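Local atomic coordinates of p-nitrophenyl phosphatase (Pho2) (Archaeoglobus fulgidus, PDB entry 3QGM), a protein that probably acts as a metal-dependent phosphatase of the haloacid dehalogenase superfamily, with a calcium ion bound in the crystal. Residues T51-I56 / I102-L107; V113-A118 / M134-R139; E119-G124 / L138-R143. One frame throughout, in Å; residues are numbered along the deposited sequence.

Interaction 1: T51-I56 / I102-L107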
loop_
_atom_site.group_PDB
_atom_site.type_symbol
_atom_site.label_atom_id
_atom_site.label_comp_id
_atom_site.label_asym_id
_atom_site.label_seq_id
_atom_site.Cartn_x
_atom_site.Cartn_y
_atom_site.Cartn_z
ATOM N N THR A 51 -5.829 4.965 -16.970
ATOM C CA THR A 51 -6.772 6.013 -16.739
ATOM C C THR A 51 -7.459 6.570 -17.987
ATOM O O THR A 51 -8.478 7.211 -17.862
ATOM C CB THR A 51 -6.070 7.199 -16.023
ATOM O OG1 THR A 51 -5.088 7.772 -16.908
ATOM C CG2 THR A 51 -5.409 6.715 -14.670
ATOM N N ARG A 52 -6.887 6.385 -19.168
ATOM C CA ARG A 52 -7.486 6.946 -20.370
ATOM C C ARG A 52 -8.088 5.832 -21.257
ATOM O O ARG A 52 -7.601 4.681 -21.284
ATOM C CB ARG A 52 -6.465 7.767 -21.149
ATOM C CG ARG A 52 -5.725 8.871 -20.367
ATOM C CD ARG A 52 -6.608 9.803 -19.531
ATOM N NE ARG A 52 -7.701 10.475 -20.247
ATOM C CZ ARG A 52 -7.620 11.644 -20.886
ATOM N NH1 ARG A 52 -6.474 12.309 -20.980
ATOM N NH2 ARG A 52 -8.685 12.137 -21.483
ATOM N N SER A 53 -9.201 6.157 -21.901
ATOM C CA SER A 53 -9.922 5.223 -22.745
ATOM C C SER A 53 -9.101 4.963 -24.007
ATOM O O SER A 53 -8.200 5.756 -24.360
ATOM C CB SER A 53 -11.283 5.810 -23.080
ATOM O OG SER A 53 -11.157 6.935 -23.941
ATOM N N ARG A 54 -9.414 3.881 -24.710
ATOM C CA ARG A 54 -8.715 3.567 -25.940
ATOM C C ARG A 54 -8.787 4.725 -26.914
ATOM O O ARG A 54 -7.784 5.059 -27.564
ATOM C CB ARG A 54 -9.277 2.325 -26.630
ATOM C CG ARG A 54 -8.535 2.036 -27.928
ATOM C CD ARG A 54 -8.826 0.701 -28.582
ATOM N NE ARG A 54 -10.222 0.582 -28.935
ATOM C CZ ARG A 54 -10.740 -0.381 -29.709
ATOM N NH1 ARG A 54 -12.038 -0.396 -29.896
ATOM N NH2 ARG A 54 -9.986 -1.349 -30.248
ATOM N N ARG A 55 -9.957 5.327 -27.054
ATOM C CA ARG A 55 -10.110 6.313 -28.113
ATOM C C ARG A 55 -9.330 7.563 -27.829
ATOM O O ARG A 55 -8.877 8.196 -28.753
ATOM C CB ARG A 55 -11.575 6.615 -28.397
ATOM C CG ARG A 55 -11.777 7.462 -29.629
ATOM C CD ARG A 55 -13.180 7.305 -30.173
ATOM N NE ARG A 55 -13.487 5.897 -30.369
ATOM C CZ ARG A 55 -13.282 5.231 -31.497
ATOM N NH1 ARG A 55 -12.779 5.840 -32.582
ATOM N NH2 ARG A 55 -13.603 3.935 -31.537
ATOM N N ILE A 56 -9.116 7.921 -26.562
ATOM C CA ILE A 56 -8.185 9.061 -26.270
ATOM C C ILE A 56 -6.783 8.823 -26.847
ATOM O O ILE A 56 -6.184 9.700 -27.536
ATOM C CB ILE A 56 -8.066 9.320 -24.772
ATOM C CG1 ILE A 56 -9.440 9.672 -24.170
ATOM C CG2 ILE A 56 -6.965 10.306 -24.465
ATOM C CD1 ILE A 56 -10.086 10.898 -24.687
ATOM N N ILE A 102 -13.546 3.486 -16.176
ATOM C CA ILE A 102 -14.985 3.316 -15.999
ATOM C C ILE A 102 -15.639 3.307 -17.385
ATOM O O ILE A 102 -16.504 2.508 -17.659
ATOM C CB ILE A 102 -15.556 4.467 -15.170
ATOM C CG1 ILE A 102 -15.018 4.427 -13.707
ATOM C CG2 ILE A 102 -17.065 4.443 -15.212
ATOM C CD1 ILE A 102 -15.413 5.626 -12.884
ATOM N N GLU A 103 -15.223 4.244 -18.228
ATOM C CA GLU A 103 -15.723 4.327 -19.600
ATOM C C GLU A 103 -15.560 2.998 -20.326
ATOM O O GLU A 103 -16.510 2.544 -20.970
ATOM C CB GLU A 103 -15.039 5.436 -20.388
ATOM C CG GLU A 103 -15.733 5.769 -21.698
ATOM C CD GLU A 103 -15.893 7.245 -21.968
ATOM O OE1 GLU A 103 -14.997 8.058 -21.680
ATOM O OE2 GLU A 103 -16.967 7.582 -22.452
ATOM N N GLU A 104 -14.347 2.418 -20.282
ATOM C CA GLU A 104 -14.078 1.196 -21.037
ATOM C C GLU A 104 -14.846 0.052 -20.416
ATOM O O GLU A 104 -15.357 -0.825 -21.095
ATOM C CB GLU A 104 -12.576 0.874 -21.089
ATOM C CG GLU A 104 -11.750 1.865 -21.931
ATOM C CD GLU A 104 -12.043 1.769 -23.462
ATOM O OE1 GLU A 104 -12.702 0.803 -23.885
ATOM O OE2 GLU A 104 -11.584 2.630 -24.243
ATOM N N LEU A 105 -14.979 0.069 -19.104
ATOM C CA LEU A 105 -15.816 -0.923 -18.449
ATOM C C LEU A 105 -17.262 -0.871 -18.960
ATOM O O LEU A 105 -17.838 -1.895 -19.260
ATOM C CB LEU A 105 -15.766 -0.771 -16.946
ATOM C CG LEU A 105 -14.466 -1.171 -16.237
ATOM C CD1 LEU A 105 -14.582 -0.657 -14.852
ATOM C CD2 LEU A 105 -14.166 -2.732 -16.241
ATOM N N ARG A 106 -17.849 0.323 -19.020
ATOM C CA ARG A 106 -19.209 0.496 -19.544
ATOM C C ARG A 106 -19.277 0.174 -21.014
ATOM O O ARG A 106 -20.194 -0.512 -21.460
ATOM C CB ARG A 106 -19.755 1.904 -19.307
ATOM C CG ARG A 106 -20.285 2.097 -17.919
ATOM C CD ARG A 106 -21.651 2.885 -17.851
ATOM N NE ARG A 106 -22.111 3.037 -16.457
ATOM C CZ ARG A 106 -21.539 3.878 -15.626
ATOM N NH1 ARG A 106 -20.523 4.594 -16.053
ATOM N NH2 ARG A 106 -21.969 4.012 -14.382
ATOM N N LEU A 107 -18.271 0.598 -21.755
ATOM C CA LEU A 107 -18.247 0.304 -23.195
ATOM C C LEU A 107 -18.195 -1.185 -23.505
ATOM O O LEU A 107 -18.691 -1.613 -24.522
ATOM C CB LEU A 107 -17.084 0.998 -23.907
ATOM C CG LEU A 107 -17.146 2.503 -24.106
ATOM C CD1 LEU A 107 -15.770 3.007 -24.520
ATOM C CD2 LEU A 107 -18.183 2.906 -25.180
HETATM O O HOH W 1 -12.546 4.234 -25.976
#

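Interaction 2: V113-A118 / M134-R139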
loop_
_atom_site.group_PDB
_atom_site.type_symbol
_atom_site.label_atom_id
_atom_site.label_comp_id
_atom_site.label_asym_id
_atom_site.label_seq_id
_atom_site.Cartn_x
_atom_site.Cartn_y
_atom_site.Cartn_z
ATOM N N VAL A 113 -21.267 -1.180 -10.148
ATOM C CA VAL A 113 -22.071 -1.260 -8.945
ATOM C C VAL A 113 -21.262 -0.907 -7.693
ATOM O O VAL A 113 -20.042 -0.642 -7.746
ATOM C CB VAL A 113 -22.694 -2.677 -8.823
ATOM C CG1 VAL A 113 -23.605 -2.944 -10.049
ATOM C CG2 VAL A 113 -21.592 -3.755 -8.719
ATOM N N ASP A 114 -21.941 -0.929 -6.557
ATOM C CA ASP A 114 -21.294 -0.658 -5.279
ATOM C C ASP A 114 -20.376 -1.818 -4.954
ATOM O O ASP A 114 -20.541 -2.914 -5.475
ATOM C CB ASP A 114 -22.337 -0.498 -4.172
ATOM C CG ASP A 114 -23.301 0.621 -4.437
ATOM O OD1 ASP A 114 -22.984 1.504 -5.264
ATOM O OD2 ASP A 114 -24.382 0.632 -3.822
ATOM N N TYR A 115 -19.399 -1.560 -4.085
ATOM C CA TYR A 115 -18.368 -2.531 -3.746
ATOM C C TYR A 115 -18.937 -3.820 -3.161
ATOM O O TYR A 115 -18.396 -4.885 -3.407
ATOM C CB TYR A 115 -17.338 -1.920 -2.767
ATOM C CG TYR A 115 -17.838 -1.716 -1.340
ATOM C CD1 TYR A 115 -18.457 -0.523 -0.939
ATOM C CD2 TYR A 115 -17.733 -2.725 -0.405
ATOM C CE1 TYR A 115 -18.919 -0.351 0.392
ATOM C CE2 TYR A 115 -18.201 -2.559 0.892
ATOM C CZ TYR A 115 -18.775 -1.380 1.284
ATOM O OH TYR A 115 -19.221 -1.279 2.569
ATOM N N ASP A 116 -20.057 -3.733 -2.448
ATOM C CA ASP A 116 -20.693 -4.889 -1.822
ATOM C C ASP A 116 -21.603 -5.671 -2.754
ATOM O O ASP A 116 -22.110 -6.703 -2.373
ATOM C CB ASP A 116 -21.468 -4.471 -0.534
ATOM C CG ASP A 116 -22.490 -3.312 -0.782
ATOM O OD1 ASP A 116 -22.597 -2.854 -1.934
ATOM O OD2 ASP A 116 -23.170 -2.856 0.170
ATOM N N GLU A 117 -21.829 -5.181 -3.969
ATOM C CA GLU A 117 -22.634 -5.918 -4.949
ATOM C C GLU A 117 -21.754 -6.498 -6.036
ATOM O O GLU A 117 -22.192 -7.364 -6.764
ATOM C CB GLU A 117 -23.655 -4.979 -5.621
ATOM C CG GLU A 117 -24.729 -4.420 -4.668
ATOM C CD GLU A 117 -25.452 -3.149 -5.194
ATOM O OE1 GLU A 117 -24.965 -2.443 -6.132
ATOM O OE2 GLU A 117 -26.523 -2.845 -4.622
ATOM N N ALA A 118 -20.518 -6.004 -6.154
ATOM C CA ALA A 118 -19.642 -6.393 -7.259
ATOM C C ALA A 118 -19.335 -7.877 -7.300
ATOM O O ALA A 118 -19.132 -8.477 -6.254
ATOM C CB ALA A 118 -18.319 -5.610 -7.172
HETATM N N MSE A 134 -10.340 3.484 -0.662
HETATM C CA MSE A 134 -9.498 2.369 -0.220
HETATM C C MSE A 134 -10.257 1.428 0.711
HETATM O O MSE A 134 -10.034 0.227 0.683
HETATM C CB MSE A 134 -8.207 2.841 0.431
HETATM C CG MSE A 134 -7.288 1.676 0.758
HETATM SE SE MSE A 134 -6.378 1.008 -0.810
HETATM C CE MSE A 134 -5.247 2.569 -1.065
ATOM N N THR A 135 -11.151 1.964 1.530
ATOM C CA THR A 135 -12.003 1.151 2.381
ATOM C C THR A 135 -12.846 0.236 1.516
ATOM O O THR A 135 -12.978 -0.958 1.812
ATOM C CB THR A 135 -12.911 2.016 3.273
ATOM O OG1 THR A 135 -12.106 2.740 4.192
ATOM C CG2 THR A 135 -13.900 1.228 4.065
ATOM N N LYS A 136 -13.424 0.789 0.467
ATOM C CA LYS A 136 -14.287 -0.023 -0.402
ATOM C C LYS A 136 -13.531 -1.168 -1.067
ATOM O O LYS A 136 -14.031 -2.272 -1.139
ATOM C CB LYS A 136 -14.986 0.837 -1.447
ATOM C CG LYS A 136 -15.969 1.896 -0.855
ATOM C CD LYS A 136 -16.779 2.521 -1.972
ATOM C CE LYS A 136 -18.015 3.273 -1.463
ATOM N NZ LYS A 136 -17.841 4.730 -1.646
ATOM N N ALA A 137 -12.325 -0.873 -1.542
ATOM C CA ALA A 137 -11.448 -1.864 -2.189
ATOM C C ALA A 137 -11.078 -2.926 -1.195
ATOM O O ALA A 137 -11.181 -4.103 -1.490
ATOM C CB ALA A 137 -10.160 -1.178 -2.721
ATOM N N LEU A 138 -10.640 -2.496 -0.011
ATOM C CA LEU A 138 -10.371 -3.406 1.087
ATOM C C LEU A 138 -11.578 -4.363 1.317
ATOM O O LEU A 138 -11.432 -5.591 1.391
ATOM C CB LEU A 138 -10.024 -2.619 2.365
ATOM C CG LEU A 138 -10.032 -3.438 3.670
ATOM C CD1 LEU A 138 -8.834 -4.418 3.632
ATOM C CD2 LEU A 138 -9.996 -2.543 4.893
ATOM N N ARG A 139 -12.764 -3.797 1.461
ATOM C CA ARG A 139 -13.914 -4.660 1.750
ATOM C C ARG A 139 -14.207 -5.607 0.589
ATOM O O ARG A 139 -14.491 -6.776 0.810
ATOM C CB ARG A 139 -15.114 -3.812 2.139
ATOM C CG ARG A 139 -14.841 -3.081 3.464
ATOM C CD ARG A 139 -15.993 -2.182 3.857
ATOM N NE ARG A 139 -15.745 -1.491 5.083
ATOM C CZ ARG A 139 -16.531 -0.550 5.594
ATOM N NH1 ARG A 139 -17.654 -0.190 4.967
ATOM N NH2 ARG A 139 -16.196 0.014 6.753
#

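Interaction 3: E119-G124 / L138-R143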
loop_
_atom_site.group_PDB
_atom_site.type_symbol
_atom_site.label_atom_id
_atom_site.label_comp_id
_atom_site.label_asym_id
_atom_site.label_seq_id
_atom_site.Cartn_x
_atom_site.Cartn_y
_atom_site.Cartn_z
ATOM N N GLU A 119 -19.260 -8.448 -8.500
ATOM C CA GLU A 119 -18.614 -9.737 -8.717
ATOM C C GLU A 119 -17.123 -9.588 -9.048
ATOM O O GLU A 119 -16.377 -10.539 -8.917
ATOM C CB GLU A 119 -19.248 -10.503 -9.875
ATOM C CG GLU A 119 -20.724 -10.236 -10.101
ATOM C CD GLU A 119 -21.152 -10.714 -11.487
ATOM O OE1 GLU A 119 -20.649 -11.805 -11.871
ATOM O OE2 GLU A 119 -21.929 -10.004 -12.177
ATOM N N TYR A 120 -16.710 -8.417 -9.536
ATOM C CA TYR A 120 -15.309 -8.162 -9.846
ATOM C C TYR A 120 -14.840 -6.890 -9.153
ATOM O O TYR A 120 -15.546 -5.857 -9.167
ATOM C CB TYR A 120 -15.089 -7.988 -11.350
ATOM C CG TYR A 120 -15.115 -9.257 -12.201
ATOM C CD1 TYR A 120 -16.315 -9.908 -12.486
ATOM C CD2 TYR A 120 -13.921 -9.809 -12.714
ATOM C CE1 TYR A 120 -16.327 -11.092 -13.253
ATOM C CE2 TYR A 120 -13.932 -10.997 -13.475
ATOM C CZ TYR A 120 -15.144 -11.608 -13.744
ATOM O OH TYR A 120 -15.159 -12.722 -14.517
ATOM N N LEU A 121 -13.635 -6.973 -8.590
ATOM C CA LEU A 121 -12.887 -5.825 -8.169
ATOM C C LEU A 121 -11.875 -5.492 -9.259
ATOM O O LEU A 121 -11.060 -6.323 -9.613
ATOM C CB LEU A 121 -12.174 -6.131 -6.808
ATOM C CG LEU A 121 -11.111 -5.139 -6.309
ATOM C CD1 LEU A 121 -11.713 -3.706 -6.159
ATOM C CD2 LEU A 121 -10.403 -5.696 -4.961
ATOM N N VAL A 122 -11.923 -4.265 -9.766
ATOM C CA VAL A 122 -11.070 -3.789 -10.833
ATOM C C VAL A 122 -10.207 -2.633 -10.302
ATOM O O VAL A 122 -10.703 -1.587 -9.918
ATOM C CB VAL A 122 -11.917 -3.351 -12.055
ATOM C CG1 VAL A 122 -11.051 -2.979 -13.233
ATOM C CG2 VAL A 122 -12.875 -4.483 -12.435
ATOM N N VAL A 123 -8.914 -2.884 -10.186
ATOM C CA VAL A 123 -8.029 -1.936 -9.555
ATOM C C VAL A 123 -7.296 -1.228 -10.663
ATOM O O VAL A 123 -6.663 -1.852 -11.468
ATOM C CB VAL A 123 -7.051 -2.672 -8.611
ATOM C CG1 VAL A 123 -5.832 -1.827 -8.372
ATOM C CG2 VAL A 123 -7.755 -3.046 -7.279
ATOM N N GLY A 124 -7.462 0.073 -10.750
ATOM C CA GLY A 124 -6.668 0.927 -11.611
ATOM C C GLY A 124 -6.271 2.161 -10.780
ATOM O O GLY A 124 -6.927 2.488 -9.783
ATOM N N LEU A 138 -10.640 -2.496 -0.011
ATOM C CA LEU A 138 -10.371 -3.406 1.087
ATOM C C LEU A 138 -11.578 -4.363 1.317
ATOM O O LEU A 138 -11.432 -5.591 1.391
ATOM C CB LEU A 138 -10.024 -2.619 2.365
ATOM C CG LEU A 138 -10.032 -3.438 3.670
ATOM C CD1 LEU A 138 -8.834 -4.418 3.632
ATOM C CD2 LEU A 138 -9.996 -2.543 4.893
ATOM N N ARG A 139 -12.764 -3.797 1.461
ATOM C CA ARG A 139 -13.914 -4.660 1.750
ATOM C C ARG A 139 -14.207 -5.607 0.589
ATOM O O ARG A 139 -14.491 -6.776 0.810
ATOM C CB ARG A 139 -15.114 -3.812 2.139
ATOM C CG ARG A 139 -14.841 -3.081 3.464
ATOM C CD ARG A 139 -15.993 -2.182 3.857
ATOM N NE ARG A 139 -15.745 -1.491 5.083
ATOM C CZ ARG A 139 -16.531 -0.550 5.594
ATOM N NH1 ARG A 139 -17.654 -0.190 4.967
ATOM N NH2 ARG A 139 -16.196 0.014 6.753
ATOM N N ALA A 140 -14.107 -5.125 -0.640
ATOM C CA ALA A 140 -14.268 -5.995 -1.827
ATOM C C ALA A 140 -13.253 -7.140 -1.876
ATOM O O ALA A 140 -13.551 -8.322 -2.201
ATOM C CB ALA A 140 -14.172 -5.139 -3.100
ATOM N N CYS A 141 -12.029 -6.801 -1.526
ATOM C CA CYS A 141 -10.956 -7.753 -1.590
ATOM C C CYS A 141 -11.163 -8.864 -0.506
ATOM O O CYS A 141 -11.051 -10.045 -0.792
ATOM C CB CYS A 141 -9.670 -6.959 -1.410
ATOM S SG CYS A 141 -8.228 -7.827 -1.784
ATOM N N LEU A 142 -11.560 -8.455 0.697
ATOM C CA LEU A 142 -11.883 -9.354 1.807
ATOM C C LEU A 142 -13.147 -10.213 1.544
ATOM O O LEU A 142 -13.230 -11.303 2.062
ATOM C CB LEU A 142 -12.106 -8.586 3.117
ATOM C CG LEU A 142 -10.895 -7.995 3.867
ATOM C CD1 LEU A 142 -11.428 -7.049 4.904
ATOM C CD2 LEU A 142 -10.036 -9.086 4.512
ATOM N N ARG A 143 -14.101 -9.722 0.752
ATOM C CA ARG A 143 -15.222 -10.577 0.324
ATOM C C ARG A 143 -14.765 -11.716 -0.572
ATOM O O ARG A 143 -15.458 -12.687 -0.734
ATOM C CB ARG A 143 -16.289 -9.793 -0.428
ATOM C CG ARG A 143 -17.211 -8.985 0.425
ATOM C CD ARG A 143 -18.127 -8.208 -0.515
ATOM N NE ARG A 143 -18.870 -9.152 -1.319
ATOM C CZ ARG A 143 -19.267 -8.959 -2.565
ATOM N NH1 ARG A 143 -19.011 -7.821 -3.238
ATOM N NH2 ARG A 143 -19.930 -9.931 -3.134
#

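Interaction 1: T51-I56 / I102-L107
Glu104, on the helix 99-107, reaches across to the N-cap region of the helix 54-63 and sets its carboxylate against the first turn. Helix 54-63 follows strand 42-47 of the six-stranded parallel sheet, and helix 99-107 follows strand 92-95 of the five-stranded one. The contact therefore joins helices that belong to the two sheets, consistent with the core and cap domains of a haloacid dehalogenase fold.

The main polar link is a hydrogen bond from Arg54 N to Glu104 OE2. It is modelled at 2.5 Å, shorter than usual, so its exact length is doubtful; its N-H...O angle is 159°, and the N-H meets the oxygen on its anti side, tilted 28° out of the carboxylate plane. The carboxylate gets there because the Glu104 chain bends at chi2 (-69°). Ser53 is the N-cap, its OG accepting a weak bond from Ile56 N at 3.5 Å. Local capping and the carboxylate thus serve different amides of the same turn, and the negative charge probably interacts favourably with this helix start.

Packing is slight. Glu104 CG lies 3.9 Å from Ser53 CA, and OE2 is 3.4 Å from Ser53 CB. Glu104 also touches Thr77, Tyr78 and Ala81 of helix 76-87, and Tyr78 takes a cation-pi contact from Arg54. A leucine in place of Glu104 would probably leave Arg54 N and a bound water without their acceptor.

That water donates to Glu104 OE2 and accepts from Arg55 N at 3.0 Å, joining the next amide to the same oxygen.

Interaction 2: V113-A118 / M134-R139
Tyr115 projects from a type I turn, closed by Glu117 N bonding to Asp114 O, and lays its ring against one turn of the helix 131-143. Its CB starts beside the helix backbone, 3.7 Å from Lys136 O. CG meets Lys136 CB. Beyond it the two sides of the ring part company: CD1 rests on the aliphatic Lys136 chain, 3.5 Å from Lys136 CG, and CE1 follows the same chain less closely. On the other side CD2 meets both Lys136 O and Arg139 CB, CE2 is 3.6 Å from Arg139 CB, and CZ lies near Arg139 CD.

The tip is polar. Arg139 NH1 donates to Tyr115 OH over 3.1 Å, with an N-H...O angle of 156°, and the hydroxyl, also near Arg139 CD, lies close to the guanidinium plane, at its edge. The ring and guanidinium planes stand 55° apart, so the two groups join through this bond and not by stacking. Placing CG between the backbone N and carbonyl carbon (chi1 72°) turns the ring against the helix. Asp116 CB lies over one face, toward the rim, Lys136 CA over the opposite one.

Arg139 NE also bonds to Pro162 O and NH2 forms a salt bridge with Asp160, both of the second subunit, so the hydroxyl meets a guanidinium already committed to the dimer interface. Lys136 NZ pairs with Glu132, one turn back.

The turn lies between strands 111-112 and 120-123. Phe94 of strand 92-95 touches both Tyr115 and Lys136, while Ala137 and Leu138 pack on helix 167-177.

Interaction 3: E119-G124 / L138-R143
Leu121 of strand 120-123 points its side chain at the helix 131-143 and makes the whole close contact with its two methyl groups. This is strand-to-helix packing inside a beta-alpha-beta unit, in which the helix connects strand 120-123 to its parallel neighbour 146-149. The closer branch is CD2, which comes within 3.8 Å of Cys141 CB and 4.0 Å of Cys141 N. Ala137 O, one turn back, lies 3.9 Å from the same methyl. CD1 meets Ala140 CB more loosely, at 4.2 Å. With CG anti to the backbone N (chi1 169°), the leucine stretches out from the strand and its fork straddles the two neighbouring helix residues. The small Ala140 side chain is consistent with the close approach of the backbones: the CA atoms of Leu121 and Ala140 are 6.5 Å apart.

Around Arg143 the character changes. Its side chain does not touch the strand; its NH1 bonds to Ala118 O in the loop before it. Leu142 is exposed, though it packs on Pro162 of the second subunit.

Strand 120-123 runs between strands 92-95 and 146-149 of the five-stranded sheet, with Leu121 also touching Tyr147 on the latter. Cys141 reaches on to Thr177 of helix 167-177, which lies beside helix 131-143, while Tyr120 and Val122 pack on helix 76-87.

Interactions 2 and 3 are neighbours, their centres 6 Å apart, and both use the helix 131-143: one ties it to the loop before strand 120-123, the other to that strand itself. Interaction 2 is a surface contact of mixed aromatic, aliphatic and polar character beside the second subunit, whereas interaction 3 is buried and purely apolar across its segments. Interaction 1 lies about 20 Å away, centre to centre, and is also buried, yet it rests on a carboxylate, backbone amides and a water, and it joins helices 54-63 and 99-107, which belong to the domains of the two different sheets. None of the three lies at the calcium site.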